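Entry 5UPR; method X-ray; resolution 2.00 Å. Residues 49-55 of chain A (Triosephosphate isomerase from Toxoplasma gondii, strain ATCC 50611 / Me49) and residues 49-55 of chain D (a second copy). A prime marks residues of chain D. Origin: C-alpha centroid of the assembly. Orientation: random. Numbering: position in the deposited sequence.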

ATOM      1  N   PRO A  49       7.902   0.680   5.938  1.00 20.82           N
ATOM      2  CA  PRO A  49       6.797   0.019   5.227  1.00 21.03           C
ATOM      3  C   PRO A  49       5.588  -0.037   6.191  1.00 21.00           C
ATOM      4  O   PRO A  49       5.775  -0.096   7.444  1.00 21.22           O
ATOM      5  N   SER A  50       4.392  -0.008   5.626  1.00 21.15           N
ATOM      6  CA  SER A  50       3.185   0.189   6.417  1.00 21.65           C
ATOM      7  C   SER A  50       3.006  -0.877   7.512  1.00 22.69           C
ATOM      8  O   SER A  50       2.435  -0.599   8.569  1.00 23.90           O
ATOM      9  N   LEU A  51       3.486  -2.079   7.263  1.00 22.41           N
ATOM     10  CA  LEU A  51       3.418  -3.199   8.217  1.00 23.89           C
ATOM     11  C   LEU A  51       4.066  -2.921   9.582  1.00 24.62           C
ATOM     12  O   LEU A  51       3.615  -3.476  10.587  1.00 26.26           O
ATOM     13  N   PHE A  52       5.101  -2.069   9.598  1.00 24.59           N
ATOM     14  CA  PHE A  52       5.952  -1.769  10.738  1.00 25.10           C
ATOM     15  C   PHE A  52       5.695  -0.383  11.395  1.00 25.31           C
ATOM     16  O   PHE A  52       6.333  -0.050  12.399  1.00 26.54           O
ATOM     17  N   ILE A  53       4.793   0.422  10.839  1.00 24.16           N
ATOM     18  CA  ILE A  53       4.577   1.768  11.405  1.00 24.84           C
ATOM     19  C   ILE A  53       4.131   1.727  12.856  1.00 27.86           C
ATOM     20  O   ILE A  53       4.656   2.492  13.649  1.00 25.89           O
ATOM     21  N   SER A  54       3.190   0.827  13.208  1.00 29.83           N
ATOM     22  CA  SER A  54       2.723   0.819  14.611  1.00 32.46           C
ATOM     23  C   SER A  54       3.796   0.451  15.617  1.00 32.00           C
ATOM     24  O   SER A  54       3.831   1.008  16.718  1.00 32.73           O
ATOM     25  N   GLN A  55       4.701  -0.439  15.229  1.00 31.46           N
ATOM     26  CA  GLN A  55       5.837  -0.831  16.063  1.00 32.27           C
ATOM     27  C   GLN A  55       6.782   0.379  16.297  1.00 32.10           C
ATOM     28  O   GLN A  55       7.266   0.614  17.414  1.00 33.82           O
TER
ATOM     29  N   PRO D  49      -6.374  -4.013   7.115  1.00 18.60           N
ATOM     30  CA  PRO D  49      -5.467  -3.118   6.430  1.00 20.12           C
ATOM     31  C   PRO D  49      -4.058  -3.343   6.985  1.00 20.51           C
ATOM     32  O   PRO D  49      -3.905  -3.676   8.176  1.00 20.06           O
ATOM     33  N   SER D  50      -3.041  -3.140   6.133  1.00 20.90           N
ATOM     34  CA  SER D  50      -1.669  -3.505   6.500  1.00 21.28           C
ATOM     35  C   SER D  50      -1.182  -2.834   7.815  1.00 21.88           C
ATOM     36  O   SER D  50      -0.386  -3.402   8.533  1.00 20.71           O
ATOM     37  N   LEU D  51      -1.677  -1.622   8.095  1.00 22.44           N
ATOM     38  CA  LEU D  51      -1.342  -0.894   9.321  1.00 22.68           C
ATOM     39  C   LEU D  51      -1.638  -1.611  10.631  1.00 22.92           C
ATOM     40  O   LEU D  51      -0.938  -1.402  11.620  1.00 22.62           O
ATOM     41  N   PHE D  52      -2.673  -2.463  10.617  1.00 22.92           N
ATOM     42  CA  PHE D  52      -3.238  -3.168  11.784  1.00 22.58           C
ATOM     43  C   PHE D  52      -2.885  -4.664  11.872  1.00 22.94           C
ATOM     44  O   PHE D  52      -3.284  -5.328  12.847  1.00 22.44           O
ATOM     45  N   ILE D  53      -2.153  -5.203  10.873  1.00 23.09           N
ATOM     46  CA  ILE D  53      -1.852  -6.627  10.877  1.00 22.81           C
ATOM     47  C   ILE D  53      -1.118  -7.063  12.127  1.00 23.85           C
ATOM     48  O   ILE D  53      -1.464  -8.078  12.726  1.00 22.39           O
ATOM     49  N   SER D  54      -0.081  -6.343  12.519  1.00 25.60           N
ATOM     50  CA  SER D  54       0.723  -6.763  13.651  1.00 27.64           C
ATOM     51  C   SER D  54      -0.050  -6.771  14.976  1.00 28.89           C
ATOM     52  O   SER D  54       0.176  -7.640  15.821  1.00 29.65           O
ATOM     53  N   GLN D  55      -0.991  -5.849  15.136  1.00 29.23           N
ATOM     54  CA  GLN D  55      -1.877  -5.817  16.315  1.00 29.57           C
ATOM     55  C   GLN D  55      -2.778  -7.063  16.351  1.00 29.16           C
ATOM     56  O   GLN D  55      -2.993  -7.678  17.397  1.00 30.94           O
TER

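Homodimer interfaces often pair each residue with its own copy near the twofold centre, and the two stretches of this triosephosphate isomerase illustrate the pattern with two serine pairs, flanked by leucines that reach across to other residues. Leu51 and Leu51′ cover the most surface, although their CA-to-CB bonds point away from the partner. In the m,t rotamer each side chain nevertheless brings its end back within reach: Leu51 CD2 lies 3.7 Å from Ser50′ O and 4.0 Å from Ile53′ CD1, and Leu51′ CD2 repeats the arrangement at 3.7 Å from Ser50 O and 3.9 Å from Ile53 CD1. Both isoleucines, also m,t, have CA-to-CB bonds directed toward the other stretch and complete two small apolar contacts.

Ser50 and Ser50′ come next in covered area. Both are p rotamers with CA-to-CB bonds directed toward the other stretch, and Ser50 OG and Ser50′ OG form a short hydrogen bond of 2.6 Å in which either could be the donor.

Ser54 and Ser54′ are again p; Ser54 OG lies 3.3 Å from Ser54′ OG, and ordered waters bond to polar groups around them. Water 3 donates to Leu51 O (2.8 Å) and Ser50′ O (2.7 Å) while accepting from Ser54′ N (2.9 Å), so it ties backbone groups of both chains together. Water 2 hydrogen-bonds both hydroxyls, at 2.9 Å from Ser54 OG and 3.1 Å from Ser54′ OG. The CA-to-CB bonds of Phe52 and Phe52′ point away, and neither touches the other stretch.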

ATOM      1  CB  PRO A  49       7.339  -1.427   4.928  1.00 22.37           C
ATOM      2  CG  PRO A  49       8.822  -1.321   5.129  1.00 22.35           C
ATOM      3  CD  PRO A  49       9.030  -0.222   6.152  1.00 21.77           C
ATOM      4  CB  SER A  50       1.955   0.305   5.553  1.00 21.75           C
ATOM      5  OG  SER A  50       1.714  -0.867   4.809  1.00 23.75           O
ATOM      6  CB  LEU A  51       4.087  -4.449   7.632  1.00 24.23           C
ATOM      7  CG  LEU A  51       3.477  -5.164   6.461  1.00 25.21           C
ATOM      8  CD1 LEU A  51       4.306  -6.382   6.070  1.00 26.59           C
ATOM      9  CD2 LEU A  51       2.015  -5.668   6.769  1.00 26.07           C
ATOM     10  CB  PHE A  52       7.451  -1.875  10.316  1.00 25.43           C
ATOM     11  CG  PHE A  52       7.815  -3.222   9.763  1.00 26.22           C
ATOM     12  CD1 PHE A  52       7.863  -4.317  10.607  1.00 26.19           C
ATOM     13  CD2 PHE A  52       7.958  -3.434   8.390  1.00 25.74           C
ATOM     14  CE1 PHE A  52       8.129  -5.593  10.101  1.00 27.80           C
ATOM     15  CE2 PHE A  52       8.209  -4.676   7.881  1.00 27.02           C
ATOM     16  CZ  PHE A  52       8.283  -5.788   8.723  1.00 27.38           C
ATOM     17  CB  ILE A  53       3.591   2.591  10.563  1.00 24.62           C
ATOM     18  CG1 ILE A  53       4.268   2.950   9.212  1.00 23.65           C
ATOM     19  CG2 ILE A  53       3.238   3.856  11.313  1.00 24.35           C
ATOM     20  CD1 ILE A  53       3.357   3.578   8.174  1.00 23.68           C
ATOM     21  CB  SER A  54       1.485  -0.054  14.820  1.00 35.12           C
ATOM     22  OG  SER A  54       1.838  -1.418  14.766  1.00 38.67           O
ATOM     23  CB  GLN A  55       6.620  -1.964  15.367  1.00 32.06           C
ATOM     24  CG  GLN A  55       7.901  -2.418  16.082  1.00 33.50           C
ATOM     25  CD  GLN A  55       8.732  -3.420  15.288  1.00 33.19           C
ATOM     26  OE1 GLN A  55       8.261  -4.039  14.357  1.00 32.47           O
ATOM     27  NE2 GLN A  55       9.971  -3.562  15.656  1.00 32.51           N
TER
ATOM     28  CB  PRO D  49      -6.014  -1.691   6.762  1.00 20.16           C
ATOM     29  CG  PRO D  49      -7.374  -1.883   7.280  1.00 20.11           C
ATOM     30  CD  PRO D  49      -7.378  -3.276   7.908  1.00 19.82           C
ATOM     31  CB  SER D  50      -0.718  -3.194   5.364  1.00 21.96           C
ATOM     32  OG  SER D  50      -0.693  -1.828   5.030  1.00 22.30           O
ATOM     33  CB  LEU D  51      -2.068   0.479   9.356  1.00 23.79           C
ATOM     34  CG  LEU D  51      -1.614   1.537   8.357  1.00 24.95           C
ATOM     35  CD1 LEU D  51      -2.505   2.779   8.384  1.00 26.88           C
ATOM     36  CD2 LEU D  51      -0.181   1.966   8.628  1.00 25.79           C
ATOM     37  CB  PHE D  52      -4.785  -2.983  11.778  1.00 21.61           C
ATOM     38  CG  PHE D  52      -5.199  -1.528  11.825  1.00 21.55           C
ATOM     39  CD1 PHE D  52      -4.995  -0.808  12.985  1.00 23.11           C
ATOM     40  CD2 PHE D  52      -5.660  -0.874  10.712  1.00 21.46           C
ATOM     41  CE1 PHE D  52      -5.289   0.553  13.056  1.00 23.14           C
ATOM     42  CE2 PHE D  52      -5.915   0.495  10.731  1.00 22.10           C
ATOM     43  CZ  PHE D  52      -5.727   1.219  11.905  1.00 23.28           C
ATOM     44  CB  ILE D  53      -1.172  -7.114   9.610  1.00 23.10           C
ATOM     45  CG1 ILE D  53      -2.171  -7.074   8.418  1.00 21.93           C
ATOM     46  CG2 ILE D  53      -0.715  -8.534   9.775  1.00 23.32           C
ATOM     47  CD1 ILE D  53      -1.595  -7.311   7.012  1.00 21.77           C
ATOM     48  CB  SER D  54       1.999  -5.908  13.819  1.00 30.15           C
ATOM     49  OG  SER D  54       1.691  -4.638  14.269  1.00 31.49           O
ATOM     50  CB  GLN D  55      -2.763  -4.541  16.275  1.00 29.11           C
ATOM     51  CG  GLN D  55      -3.723  -4.400  17.448  1.00 28.94           C
ATOM     52  CD  GLN D  55      -4.699  -3.211  17.278  1.00 29.65           C
ATOM     53  OE1 GLN D  55      -4.443  -2.267  16.486  1.00 29.22           O
ATOM     54  NE2 GLN D  55      -5.830  -3.263  17.995  1.00 28.38           N
TER
HETATM   55  O   HOH W   1       1.690  -0.718  11.419  1.00 29.37           O
HETATM   56  O   HOH W   2       3.933  -2.695  13.298  1.00 24.96           O
HETATM   57  O   HOH W   3       0.951  -4.283  10.708  1.00 25.79           O
HETATM   58  O   HOH W   4      -0.619  -2.973  13.793  1.00 30.23           O